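Local coordinates for protein triphenylmethane reductase (Citrobacter sp., PDB 2VRB) that probably uses NADPH as the hydride donor to reduce triphenylmethane dyes, as a member of the NmrA-like branch of the short-chain dehydrogenase/reductase family, at residues I32-E37 with H51-Q56; S2-G7 with Q28-V33; F72-H77 with V85-V90. All blocks are in the same frame, centred on the assembly; numbering follows the deposited sequence.

Contact 1 of 3, residues I32-E37 with H51-Q56; sequences IVRNVE and HGDYNQ. With NAP (NADP nicotinamide-adenine-dinucleotide phosphate), chain B.
V33 and H51 form one parallel beta bridge with diverging side chains, clamped by a nearly straight hydrogen bond (170°) from G52 N to V33 O, 2.8 Å long. Here strands 29-33 and 48-51 of the Rossmann fold run out at the carboxyl edge of the sheet, and the loops beyond them form the adenosine end of the NADP pocket. G52 suits its place because, having no side chain, it lets I32 CG2 come within 3.7 Å of G52 CA. The H51 ring turns an edge to the chain, its CD2 2.9 Å from R34 O, while V36 CG2 packs on H51 CB.

R34 and Y54 sandwich the adenine from opposite faces: N7A of NADP lies over the centre of the guanidinium, 3.3 Å above its plane, and C2A lies 3.5 Å above the centre of the phenol ring. The bend at chi3 (65°) turns the otherwise extended arginine over the base, where it can also meet the 2'-phosphate. A long, cationic, flat-ended side chain serves both tasks, consistent with selection of NADP over NAD.

D53 fits a tight type I turn. Its OD1 accepts from N55 N in an Asx turn, which fixes the carboxylate, and from N6A of NADP; its OD2 lies against R34 CD. With Y54 N donating to N1A over 3.0 Å, the loop reads both polar atoms on that edge of the base. R34 NH2 reaches the phosphate oxygen O2X of NADP at 2.8 Å.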
loop_
_atom_site.group_PDB
_atom_site.type_symbol
_atom_site.label_atom_id
_atom_site.label_comp_id
_atom_site.label_asym_id
_atom_site.label_seq_id
_atom_site.Cartn_x
_atom_site.Cartn_y
_atom_site.Cartn_z
ATOM N N ILE A 32 -12.687 19.224 8.120
ATOM C CA ILE A 32 -12.817 18.953 6.691
ATOM C C ILE A 32 -13.856 17.888 6.550
ATOM O O ILE A 32 -13.817 16.843 7.201
ATOM C CB ILE A 32 -11.484 18.535 6.038
ATOM C CG1 ILE A 32 -10.495 19.710 6.104
ATOM C CG2 ILE A 32 -11.703 18.070 4.590
ATOM C CD1 ILE A 32 -9.051 19.273 6.172
ATOM N N VAL A 33 -14.793 18.138 5.674
ATOM C CA VAL A 33 -16.068 17.518 5.798
ATOM C C VAL A 33 -16.646 17.373 4.389
ATOM O O VAL A 33 -16.402 18.221 3.516
ATOM C CB VAL A 33 -16.945 18.469 6.719
ATOM C CG1 VAL A 33 -18.300 18.757 6.167
ATOM C CG2 VAL A 33 -16.963 18.021 8.135
ATOM N N ARG A 34 -17.407 16.306 4.174
ATOM C CA ARG A 34 -18.060 16.092 2.896
ATOM C C ARG A 34 -19.323 16.971 2.774
ATOM O O ARG A 34 -19.526 17.649 1.756
ATOM C CB ARG A 34 -18.370 14.587 2.730
ATOM C CG ARG A 34 -19.316 14.261 1.571
ATOM C CD ARG A 34 -19.271 12.793 1.231
ATOM N NE ARG A 34 -19.777 11.950 2.307
ATOM C CZ ARG A 34 -20.205 10.705 2.124
ATOM N NH1 ARG A 34 -20.194 10.189 0.897
ATOM N NH2 ARG A 34 -20.635 9.977 3.152
ATOM N N ASN A 35 -20.139 16.990 3.827
ATOM C CA ASN A 35 -21.404 17.701 3.852
ATOM C C ASN A 35 -21.310 18.895 4.806
ATOM O O ASN A 35 -21.306 18.756 6.034
ATOM C CB ASN A 35 -22.547 16.726 4.221
ATOM C CG ASN A 35 -23.921 17.402 4.361
ATOM O OD1 ASN A 35 -24.070 18.628 4.259
ATOM N ND2 ASN A 35 -24.940 16.583 4.611
ATOM N N VAL A 36 -21.231 20.074 4.203
ATOM C CA VAL A 36 -20.986 21.305 4.911
ATOM C C VAL A 36 -22.149 21.700 5.830
ATOM O O VAL A 36 -21.926 22.270 6.901
ATOM C CB VAL A 36 -20.617 22.431 3.894
ATOM C CG1 VAL A 36 -21.083 23.764 4.374
ATOM C CG2 VAL A 36 -19.121 22.414 3.624
ATOM N N GLU A 37 -23.376 21.377 5.426
ATOM C CA GLU A 37 -24.541 21.634 6.271
ATOM C C GLU A 37 -24.567 20.820 7.583
ATOM O O GLU A 37 -25.108 21.292 8.591
ATOM C CB GLU A 37 -25.843 21.470 5.491
ATOM C CG GLU A 37 -27.067 21.946 6.280
ATOM C CD GLU A 37 -28.370 21.926 5.473
ATOM O OE1 GLU A 37 -28.497 21.094 4.537
ATOM O OE2 GLU A 37 -29.275 22.741 5.786
ATOM N N HIS A 51 -15.083 22.218 2.940
ATOM C CA HIS A 51 -15.497 21.099 2.114
ATOM C C HIS A 51 -14.309 20.275 1.613
ATOM O O HIS A 51 -13.381 20.803 1.007
ATOM C CB HIS A 51 -16.292 21.598 0.907
ATOM C CG HIS A 51 -16.854 20.488 0.085
ATOM N ND1 HIS A 51 -16.565 20.323 -1.249
ATOM C CD2 HIS A 51 -17.669 19.463 0.425
ATOM C CE1 HIS A 51 -17.191 19.250 -1.703
ATOM N NE2 HIS A 51 -17.864 18.708 -0.706
ATOM N N GLY A 52 -14.349 18.973 1.847
ATOM C CA GLY A 52 -13.370 18.090 1.255
ATOM C C GLY A 52 -14.017 16.756 1.054
ATOM O O GLY A 52 -14.426 16.133 2.029
ATOM N N ASP A 53 -14.116 16.315 -0.199
ATOM C CA ASP A 53 -14.660 14.980 -0.522
ATOM C C ASP A 53 -13.540 14.089 -1.096
ATOM O O ASP A 53 -12.843 14.506 -2.024
ATOM C CB ASP A 53 -15.793 15.147 -1.544
ATOM C CG ASP A 53 -16.559 13.860 -1.797
ATOM O OD1 ASP A 53 -15.934 12.767 -1.914
ATOM O OD2 ASP A 53 -17.799 13.948 -1.887
ATOM N N TYR A 54 -13.346 12.881 -0.549
ATOM C CA TYR A 54 -12.236 12.001 -1.005
ATOM C C TYR A 54 -12.351 11.553 -2.461
ATOM O O TYR A 54 -11.382 11.051 -3.054
ATOM C CB TYR A 54 -12.080 10.749 -0.131
ATOM C CG TYR A 54 -11.990 10.964 1.342
ATOM C CD1 TYR A 54 -11.494 12.161 1.892
ATOM C CD2 TYR A 54 -12.393 9.939 2.208
ATOM C CE1 TYR A 54 -11.420 12.326 3.293
ATOM C CE2 TYR A 54 -12.331 10.077 3.607
ATOM C CZ TYR A 54 -11.851 11.265 4.145
ATOM O OH TYR A 54 -11.829 11.363 5.522
ATOM N N ASN A 55 -13.548 11.710 -3.025
ATOM C CA ASN A 55 -13.790 11.358 -4.432
ATOM C C ASN A 55 -13.466 12.505 -5.372
ATOM O O ASN A 55 -13.505 12.343 -6.585
ATOM C CB ASN A 55 -15.244 10.937 -4.650
ATOM C CG ASN A 55 -15.598 9.674 -3.918
ATOM O OD1 ASN A 55 -14.937 8.642 -4.065
ATOM N ND2 ASN A 55 -16.669 9.737 -3.121
ATOM N N GLN A 56 -13.136 13.662 -4.811
ATOM C CA GLN A 56 -12.924 14.860 -5.607
ATOM C C GLN A 56 -11.602 15.481 -5.239
ATOM O O GLN A 56 -11.548 16.258 -4.293
ATOM C CB GLN A 56 -14.058 15.866 -5.356
ATOM C CG GLN A 56 -15.470 15.317 -5.609
ATOM C CD GLN A 56 -16.600 16.276 -5.197
ATOM O OE1 GLN A 56 -16.416 17.492 -5.102
ATOM N NE2 GLN A 56 -17.788 15.713 -4.953
HETATM P PA NAP B . -18.228 7.063 10.803
HETATM O O1A NAP B . -18.937 6.252 9.763
HETATM O O2A NAP B . -19.005 7.641 11.943
HETATM O O5B NAP B . -17.493 8.261 10.019
HETATM C C5B NAP B . -17.046 8.181 8.680
HETATM C C4B NAP B . -16.735 9.626 8.275
HETATM O O4B NAP B . -16.113 9.659 7.008
HETATM C C3B NAP B . -18.015 10.475 8.182
HETATM O O3B NAP B . -17.731 11.749 8.718
HETATM C C2B NAP B . -18.286 10.592 6.703
HETATM O O2B NAP B . -18.919 11.789 6.292
HETATM C C1B NAP B . -16.854 10.559 6.191
HETATM N N9A NAP B . -16.880 10.244 4.761
HETATM C C8A NAP B . -17.519 9.235 4.106
HETATM N N7A NAP B . -17.265 9.376 2.780
HETATM C C5A NAP B . -16.491 10.478 2.602
HETATM C C6A NAP B . -15.958 11.101 1.467
HETATM N N6A NAP B . -16.168 10.612 0.236
HETATM N N1A NAP B . -15.192 12.235 1.661
HETATM C C2A NAP B . -14.967 12.780 2.910
HETATM N N3A NAP B . -15.504 12.163 4.018
HETATM C C4A NAP B . -16.242 11.031 3.849
HETATM O O3 NAP B . -16.973 6.234 11.395
HETATM P PN NAP B . -16.173 6.445 12.774
HETATM O O1N NAP B . -15.922 7.869 13.075
HETATM O O2N NAP B . -16.919 5.639 13.814
HETATM O O5D NAP B . -14.718 5.778 12.418
HETATM C C5D NAP B . -13.810 6.502 11.607
HETATM C C4D NAP B . -13.158 5.677 10.488
HETATM O O4D NAP B . -12.549 4.541 11.063
HETATM C C3D NAP B . -14.133 5.155 9.436
HETATM O O3D NAP B . -14.139 5.980 8.286
HETATM C C2D NAP B . -13.673 3.734 9.146
HETATM O O2D NAP B . -12.761 3.606 8.064
HETATM C C1D NAP B . -12.883 3.346 10.379
HETATM N N1N NAP B . -13.650 2.421 11.246
HETATM C C2N NAP B . -13.000 1.811 12.232
HETATM C C3N NAP B . -13.550 0.896 13.096
HETATM C C7N NAP B . -12.841 0.244 14.147
HETATM O O7N NAP B . -13.644 -0.683 14.898
HETATM N N7N NAP B . -11.515 0.523 14.318
HETATM C C4N NAP B . -14.939 0.616 12.880
HETATM C C5N NAP B . -15.615 1.241 11.881
HETATM C C6N NAP B . -14.926 2.152 11.057
HETATM P P2B NAP B . -20.545 11.990 6.393
HETATM O O1X NAP B . -20.916 12.208 7.856
HETATM O O2X NAP B . -21.258 10.784 5.806
HETATM O O3X NAP B . -20.882 13.246 5.602
#

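Contact 2 of 3, residues S2-G7 with Q28-V33; sequences SIAVTG and QIIAIV. With NAP (NADP nicotinamide-adenine-dinucleotide phosphate), chain B.
I3 and I29, A4 and I30, and V5 and A31 pair in register as parallel strands, and almost all the polarity between them is spent on backbone bonds. I3 N donates to Q28 O (2.8 Å), and I30 N to I3 O (2.9 Å). V5 N then donates to I30 O at 3.0 Å, a more bent bond (143°) than its neighbours, and I32 N closes the ladder on V5 O. A4, between two donors of this ladder, turns its own N and O to strand 69-72 on the other side, so strand 3-5 is satisfied along both edges, as a central strand must be.

Past V5 the strands draw apart, and a water bridges the next step: it accepts from G7 N at 3.1 Å and donates to I32 O, also at 3.1 Å. G7 suits this bend because its positive phi (60°) is easy for glycine. It opens the glycine-rich GxxGxxG loop, and its O receives a weak bond from the ribose O3B of NADP at 3.5 Å. T6 needs its hydroxyl: OG1 is bonded to I73 N and Y54 OH.

Within the paired strands the side chains are apolar and split by face. I3, V5 and I29 meet L20 of helix 11-21, the helix of this beta-alpha-beta unit. On the other face small A4 accommodates its larger neighbours, with CB 4.0 Å from I30 CB and tightly against I32 CD1, at 3.4 Å; chi1 of I32 (-65°) sets CG1 anti to the carbonyl carbon and CD1 reaches back over the alanine.

The ladder, buried between apolar side chains, probably gives this edge of the pocket a firm base, while the water-bridged step and the cofactor bond lie at the nucleotide end.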
loop_
_atom_site.group_PDB
_atom_site.type_symbol
_atom_site.label_atom_id
_atom_site.label_comp_id
_atom_site.label_asym_id
_atom_site.label_seq_id
_atom_site.Cartn_x
_atom_site.Cartn_y
_atom_site.Cartn_z
ATOM N N SER A 2 -2.032 25.009 13.216
ATOM C CA SER A 2 -3.256 24.711 12.404
ATOM C C SER A 2 -3.472 23.219 12.229
ATOM O O SER A 2 -2.700 22.561 11.537
ATOM C CB SER A 2 -3.162 25.336 11.015
ATOM O OG SER A 2 -4.177 24.793 10.175
ATOM N N ILE A 3 -4.544 22.709 12.818
ATOM C CA ILE A 3 -4.807 21.265 12.854
ATOM C C ILE A 3 -6.117 20.945 12.117
ATOM O O ILE A 3 -7.186 21.436 12.497
ATOM C CB ILE A 3 -4.841 20.737 14.313
ATOM C CG1 ILE A 3 -3.491 20.969 14.992
ATOM C CG2 ILE A 3 -5.146 19.226 14.327
ATOM C CD1 ILE A 3 -3.555 21.255 16.484
ATOM N N ALA A 4 -6.026 20.139 11.059
ATOM C CA ALA A 4 -7.195 19.760 10.276
ATOM C C ALA A 4 -7.546 18.305 10.506
ATOM O O ALA A 4 -6.672 17.485 10.665
ATOM C CB ALA A 4 -6.963 20.017 8.810
ATOM N N VAL A 5 -8.840 17.994 10.467
ATOM C CA VAL A 5 -9.335 16.700 10.839
ATOM C C VAL A 5 -10.331 16.328 9.761
ATOM O O VAL A 5 -11.308 17.028 9.585
ATOM C CB VAL A 5 -10.085 16.810 12.197
ATOM C CG1 VAL A 5 -10.789 15.480 12.535
ATOM C CG2 VAL A 5 -9.116 17.184 13.288
ATOM N N THR A 6 -10.100 15.257 9.027
ATOM C CA THR A 6 -11.074 14.818 8.026
ATOM C C THR A 6 -12.109 13.960 8.729
ATOM O O THR A 6 -11.917 13.605 9.898
ATOM C CB THR A 6 -10.414 14.032 6.901
ATOM O OG1 THR A 6 -9.972 12.767 7.400
ATOM C CG2 THR A 6 -9.237 14.811 6.302
ATOM N N GLY A 7 -13.210 13.615 8.058
ATOM C CA GLY A 7 -14.212 12.803 8.751
ATOM C C GLY A 7 -14.774 13.484 9.986
ATOM O O GLY A 7 -15.284 12.824 10.927
ATOM N N GLN A 28 -7.572 27.395 15.657
ATOM C CA GLN A 28 -6.552 26.570 15.010
ATOM C C GLN A 28 -7.090 25.265 14.397
ATOM O O GLN A 28 -6.369 24.568 13.707
ATOM C CB GLN A 28 -5.435 26.237 16.004
ATOM C CG GLN A 28 -4.476 27.378 16.276
ATOM C CD GLN A 28 -4.000 27.415 17.728
ATOM O OE1 GLN A 28 -4.082 26.406 18.458
ATOM N NE2 GLN A 28 -3.499 28.581 18.154
ATOM N N ILE A 29 -8.349 24.943 14.652
ATOM C CA ILE A 29 -8.918 23.687 14.189
ATOM C C ILE A 29 -9.727 23.884 12.895
ATOM O O ILE A 29 -10.548 24.783 12.812
ATOM C CB ILE A 29 -9.794 23.051 15.290
ATOM C CG1 ILE A 29 -9.018 22.899 16.607
ATOM C CG2 ILE A 29 -10.317 21.687 14.849
ATOM C CD1 ILE A 29 -9.912 22.696 17.835
ATOM N N ILE A 30 -9.479 23.041 11.894
ATOM C CA ILE A 30 -10.214 23.056 10.656
ATOM C C ILE A 30 -10.930 21.713 10.553
ATOM O O ILE A 30 -10.296 20.656 10.682
ATOM C CB ILE A 30 -9.252 23.265 9.449
ATOM C CG1 ILE A 30 -8.540 24.629 9.544
ATOM C CG2 ILE A 30 -9.985 23.169 8.109
ATOM C CD1 ILE A 30 -7.255 24.675 8.753
ATOM N N ALA A 31 -12.249 21.746 10.384
ATOM C CA ALA A 31 -13.021 20.546 10.127
ATOM C C ALA A 31 -13.146 20.367 8.635
ATOM O O ALA A 31 -13.647 21.245 7.957
ATOM C CB ALA A 31 -14.420 20.622 10.787
ATOM N N ILE A 32 -12.687 19.224 8.120
ATOM C CA ILE A 32 -12.817 18.953 6.691
ATOM C C ILE A 32 -13.856 17.888 6.550
ATOM O O ILE A 32 -13.817 16.843 7.201
ATOM C CB ILE A 32 -11.484 18.535 6.038
ATOM C CG1 ILE A 32 -10.495 19.710 6.104
ATOM C CG2 ILE A 32 -11.703 18.070 4.590
ATOM C CD1 ILE A 32 -9.051 19.273 6.172
ATOM N N VAL A 33 -14.793 18.138 5.674
ATOM C CA VAL A 33 -16.068 17.518 5.798
ATOM C C VAL A 33 -16.646 17.373 4.389
ATOM O O VAL A 33 -16.402 18.221 3.516
ATOM C CB VAL A 33 -16.945 18.469 6.719
ATOM C CG1 VAL A 33 -18.300 18.757 6.167
ATOM C CG2 VAL A 33 -16.963 18.021 8.135
HETATM P PA NAP B . -18.228 7.063 10.803
HETATM O O1A NAP B . -18.937 6.252 9.763
HETATM O O2A NAP B . -19.005 7.641 11.943
HETATM O O5B NAP B . -17.493 8.261 10.019
HETATM C C5B NAP B . -17.046 8.181 8.680
HETATM C C4B NAP B . -16.735 9.626 8.275
HETATM O O4B NAP B . -16.113 9.659 7.008
HETATM C C3B NAP B . -18.015 10.475 8.182
HETATM O O3B NAP B . -17.731 11.749 8.718
HETATM C C2B NAP B . -18.286 10.592 6.703
HETATM O O2B NAP B . -18.919 11.789 6.292
HETATM C C1B NAP B . -16.854 10.559 6.191
HETATM N N9A NAP B . -16.880 10.244 4.761
HETATM C C8A NAP B . -17.519 9.235 4.106
HETATM N N7A NAP B . -17.265 9.376 2.780
HETATM C C5A NAP B . -16.491 10.478 2.602
HETATM C C6A NAP B . -15.958 11.101 1.467
HETATM N N6A NAP B . -16.168 10.612 0.236
HETATM N N1A NAP B . -15.192 12.235 1.661
HETATM C C2A NAP B . -14.967 12.780 2.910
HETATM N N3A NAP B . -15.504 12.163 4.018
HETATM C C4A NAP B . -16.242 11.031 3.849
HETATM O O3 NAP B . -16.973 6.234 11.395
HETATM P PN NAP B . -16.173 6.445 12.774
HETATM O O1N NAP B . -15.922 7.869 13.075
HETATM O O2N NAP B . -16.919 5.639 13.814
HETATM O O5D NAP B . -14.718 5.778 12.418
HETATM C C5D NAP B . -13.810 6.502 11.607
HETATM C C4D NAP B . -13.158 5.677 10.488
HETATM O O4D NAP B . -12.549 4.541 11.063
HETATM C C3D NAP B . -14.133 5.155 9.436
HETATM O O3D NAP B . -14.139 5.980 8.286
HETATM C C2D NAP B . -13.673 3.734 9.146
HETATM O O2D NAP B . -12.761 3.606 8.064
HETATM C C1D NAP B . -12.883 3.346 10.379
HETATM N N1N NAP B . -13.650 2.421 11.246
HETATM C C2N NAP B . -13.000 1.811 12.232
HETATM C C3N NAP B . -13.550 0.896 13.096
HETATM C C7N NAP B . -12.841 0.244 14.147
HETATM O O7N NAP B . -13.644 -0.683 14.898
HETATM N N7N NAP B . -11.515 0.523 14.318
HETATM C C4N NAP B . -14.939 0.616 12.880
HETATM C C5N NAP B . -15.615 1.241 11.881
HETATM C C6N NAP B . -14.926 2.152 11.057
HETATM P P2B NAP B . -20.545 11.990 6.393
HETATM O O1X NAP B . -20.916 12.208 7.856
HETATM O O2X NAP B . -21.258 10.784 5.806
HETATM O O3X NAP B . -20.882 13.246 5.602
HETATM O O HOH W 1 -13.832 14.516 5.177
#

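Contact 3 of 3, residues F72-H77 with V85-V90; sequences FISGPH and VQHANV. With NAP (NADP nicotinamide-adenine-dinucleotide phosphate), chain B.
F72, the last residue of strand 69-72, lays its ring against H87 and V90 of helix 80-96, one at its edge and one over a face. Its CG stands anti to the backbone N (chi1 173°), which sends the ring to the helix. There it makes a T-shaped stack: CZ points at the face of the H87 imidazole, with centroids 5.0 Å apart and planes at 73°. V90 CG1 sits almost centrally over a face of the phenyl, 3.5 Å from its centroid, a CH-pi contact that suits a branched aliphatic residue.

I73 turns the other way, toward the cofactor, with CG2 3.6 Å from C5D of NADP. S74, an NADP-binding residue, follows; it is modelled in two conformers, so the place of its OG near the H87 ring edge is doubtful.

G75 is gripped on two sides. Its N donates to H87 NE2 along a straight line (179°, 3.0 Å) close to the ring plane, and its O accepts from the ribose hydroxyl O2D of NADP over a modelled 2.5 Å, so short that the exact length is doubtful. H87 ND1 is held by T124, so the imidazole is fixed at both nitrogens. Without a side chain, the backbone of G75 faces the helix directly. P76 then lays CD 3.3 Å from C8A of the adenine, and H77 CB lies loosely beside Q86 OE1, whose amide is held through NE2 by N55 OD1.

The arrangement is that of the loop following the fourth strand of an NADP-binding Rossmann fold, which passes under the nicotinamide ribose and is braced from behind by the next helix.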
loop_
_atom_site.group_PDB
_atom_site.type_symbol
_atom_site.label_atom_id
_atom_site.label_comp_id
_atom_site.label_asym_id
_atom_site.label_seq_id
_atom_site.Cartn_x
_atom_site.Cartn_y
_atom_site.Cartn_z
ATOM N N PHE A 72 -5.870 12.424 9.050
ATOM C CA PHE A 72 -6.566 11.723 8.013
ATOM C C PHE A 72 -7.243 10.540 8.672
ATOM O O PHE A 72 -6.594 9.538 9.000
ATOM C CB PHE A 72 -5.481 11.320 7.005
ATOM C CG PHE A 72 -5.923 10.427 5.893
ATOM C CD1 PHE A 72 -7.274 10.230 5.587
ATOM C CD2 PHE A 72 -4.942 9.823 5.085
ATOM C CE1 PHE A 72 -7.635 9.395 4.551
ATOM C CE2 PHE A 72 -5.304 9.005 4.034
ATOM C CZ PHE A 72 -6.649 8.784 3.793
ATOM N N ILE A 73 -8.552 10.672 8.903
ATOM C CA ILE A 73 -9.373 9.589 9.418
ATOM C C ILE A 73 -9.873 8.794 8.234
ATOM O O ILE A 73 -10.391 9.369 7.291
ATOM C CB ILE A 73 -10.538 10.155 10.214
ATOM C CG1 ILE A 73 -10.002 10.792 11.492
ATOM C CG2 ILE A 73 -11.653 9.083 10.436
ATOM C CD1 ILE A 73 -11.074 11.535 12.283
ATOM N N SER A 74 -9.713 7.472 8.281
ATOM C CA SER A 74 -10.029 6.608 7.142
ATOM C C SER A 74 -11.489 6.715 6.648
ATOM O O SER A 74 -12.398 7.111 7.401
ATOM C CB SER A 74 -9.661 5.162 7.471
ATOM O OG SER A 74 -10.116 4.266 6.473
ATOM N N GLY A 75 -11.710 6.375 5.376
ATOM C CA GLY A 75 -13.087 6.363 4.839
ATOM C C GLY A 75 -13.880 5.161 5.356
ATOM O O GLY A 75 -13.298 4.113 5.647
ATOM N N PRO A 76 -15.216 5.298 5.474
ATOM C CA PRO A 76 -15.997 4.147 5.894
ATOM C C PRO A 76 -16.499 3.275 4.733
ATOM O O PRO A 76 -17.223 2.306 4.977
ATOM C CB PRO A 76 -17.196 4.800 6.619
ATOM C CG PRO A 76 -17.413 6.125 5.875
ATOM C CD PRO A 76 -16.051 6.514 5.311
ATOM N N HIS A 77 -16.143 3.583 3.486
ATOM C CA HIS A 77 -16.802 2.869 2.374
ATOM C C HIS A 77 -16.656 1.338 2.548
ATOM O O HIS A 77 -15.677 0.870 3.135
ATOM C CB HIS A 77 -16.321 3.349 0.984
ATOM C CG HIS A 77 -17.335 3.133 -0.107
ATOM N ND1 HIS A 77 -18.064 4.164 -0.666
ATOM C CD2 HIS A 77 -17.769 1.999 -0.713
ATOM C CE1 HIS A 77 -18.887 3.676 -1.581
ATOM N NE2 HIS A 77 -18.724 2.364 -1.630
ATOM N N VAL A 85 -8.356 3.950 -3.807
ATOM C CA VAL A 85 -8.367 5.151 -4.666
ATOM C C VAL A 85 -8.591 6.432 -3.855
ATOM O O VAL A 85 -7.847 7.372 -4.010
ATOM C CB VAL A 85 -9.369 5.018 -5.850
ATOM C CG1 VAL A 85 -9.322 6.239 -6.784
ATOM C CG2 VAL A 85 -9.033 3.791 -6.662
ATOM N N GLN A 86 -9.619 6.466 -3.002
ATOM C CA GLN A 86 -9.946 7.638 -2.186
ATOM C C GLN A 86 -8.770 8.053 -1.313
ATOM O O GLN A 86 -8.345 9.231 -1.301
ATOM C CB GLN A 86 -11.146 7.305 -1.286
ATOM C CG GLN A 86 -12.444 7.185 -2.103
ATOM C CD GLN A 86 -13.644 6.855 -1.243
ATOM O OE1 GLN A 86 -13.510 6.526 -0.058
ATOM N NE2 GLN A 86 -14.840 6.964 -1.835
ATOM N N HIS A 87 -8.225 7.080 -0.587
ATOM C CA HIS A 87 -7.079 7.315 0.286
ATOM C C HIS A 87 -5.900 7.792 -0.527
ATOM O O HIS A 87 -5.241 8.729 -0.131
ATOM C CB HIS A 87 -6.737 6.018 1.053
ATOM C CG HIS A 87 -7.699 5.725 2.178
ATOM N ND1 HIS A 87 -7.387 4.891 3.226
ATOM C CD2 HIS A 87 -8.944 6.193 2.429
ATOM C CE1 HIS A 87 -8.400 4.849 4.077
ATOM N NE2 HIS A 87 -9.356 5.628 3.617
ATOM N N ALA A 88 -5.641 7.188 -1.677
ATOM C CA ALA A 88 -4.536 7.695 -2.546
ATOM C C ALA A 88 -4.678 9.171 -2.975
ATOM O O ALA A 88 -3.671 9.924 -3.093
ATOM C CB ALA A 88 -4.380 6.802 -3.776
ATOM N N ASN A 89 -5.921 9.553 -3.288
ATOM C CA ASN A 89 -6.307 10.919 -3.649
ATOM C C ASN A 89 -6.000 11.819 -2.483
ATOM O O ASN A 89 -5.460 12.888 -2.642
ATOM C CB ASN A 89 -7.828 11.009 -3.848
ATOM C CG ASN A 89 -8.262 10.523 -5.174
ATOM O OD1 ASN A 89 -7.448 10.377 -6.068
ATOM N ND2 ASN A 89 -9.580 10.294 -5.329
ATOM N N VAL A 90 -6.401 11.394 -1.303
ATOM C CA VAL A 90 -6.172 12.171 -0.096
ATOM C C VAL A 90 -4.676 12.372 0.103
ATOM O O VAL A 90 -4.216 13.506 0.281
ATOM C CB VAL A 90 -6.785 11.486 1.133
ATOM C CG1 VAL A 90 -6.362 12.192 2.391
ATOM C CG2 VAL A 90 -8.332 11.454 1.043
HETATM P PA NAP B . -18.228 7.063 10.803
HETATM O O1A NAP B . -18.937 6.252 9.763
HETATM O O2A NAP B . -19.005 7.641 11.943
HETATM O O5B NAP B . -17.493 8.261 10.019
HETATM C C5B NAP B . -17.046 8.181 8.680
HETATM C C4B NAP B . -16.735 9.626 8.275
HETATM O O4B NAP B . -16.113 9.659 7.008
HETATM C C3B NAP B . -18.015 10.475 8.182
HETATM O O3B NAP B . -17.731 11.749 8.718
HETATM C C2B NAP B . -18.286 10.592 6.703
HETATM O O2B NAP B . -18.919 11.789 6.292
HETATM C C1B NAP B . -16.854 10.559 6.191
HETATM N N9A NAP B . -16.880 10.244 4.761
HETATM C C8A NAP B . -17.519 9.235 4.106
HETATM N N7A NAP B . -17.265 9.376 2.780
HETATM C C5A NAP B . -16.491 10.478 2.602
HETATM C C6A NAP B . -15.958 11.101 1.467
HETATM N N6A NAP B . -16.168 10.612 0.236
HETATM N N1A NAP B . -15.192 12.235 1.661
HETATM C C2A NAP B . -14.967 12.780 2.910
HETATM N N3A NAP B . -15.504 12.163 4.018
HETATM C C4A NAP B . -16.242 11.031 3.849
HETATM O O3 NAP B . -16.973 6.234 11.395
HETATM P PN NAP B . -16.173 6.445 12.774
HETATM O O1N NAP B . -15.922 7.869 13.075
HETATM O O2N NAP B . -16.919 5.639 13.814
HETATM O O5D NAP B . -14.718 5.778 12.418
HETATM C C5D NAP B . -13.810 6.502 11.607
HETATM C C4D NAP B . -13.158 5.677 10.488
HETATM O O4D NAP B . -12.549 4.541 11.063
HETATM C C3D NAP B . -14.133 5.155 9.436
HETATM O O3D NAP B . -14.139 5.980 8.286
HETATM C C2D NAP B . -13.673 3.734 9.146
HETATM O O2D NAP B . -12.761 3.606 8.064
HETATM C C1D NAP B . -12.883 3.346 10.379
HETATM N N1N NAP B . -13.650 2.421 11.246
HETATM C C2N NAP B . -13.000 1.811 12.232
HETATM C C3N NAP B . -13.550 0.896 13.096
HETATM C C7N NAP B . -12.841 0.244 14.147
HETATM O O7N NAP B . -13.644 -0.683 14.898
HETATM N N7N NAP B . -11.515 0.523 14.318
HETATM C C4N NAP B . -14.939 0.616 12.880
HETATM C C5N NAP B . -15.615 1.241 11.881
HETATM C C6N NAP B . -14.926 2.152 11.057
HETATM P P2B NAP B . -20.545 11.990 6.393
HETATM O O1X NAP B . -20.916 12.208 7.856
HETATM O O2X NAP B . -21.258 10.784 5.806
HETATM O O3X NAP B . -20.882 13.246 5.602
#

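Overall arrangement
The three contacts follow one another along the chain and belong to one NADP-binding Rossmann domain, whose parallel sheet has the order 48-51, 29-33, 3-5, 69-72 on this side. Contact 2 comes first, and contact 1 continues from it along strand 29-33; their centres are about 11 Å apart. Contact 3 opens later, beyond strand 69-72, about 12 Å from contact 1 and 15 Å from contact 2, centre to centre. T6 links contact 2 to both others, and hydrogen bonds also join contacts 1 and 3: N55 OD1 with Q86 NE2, and Y54 O with N89 ND2. Together they place successive strand ends along NADP, from the adenine and the 2'-phosphate to the nicotinamide ribose.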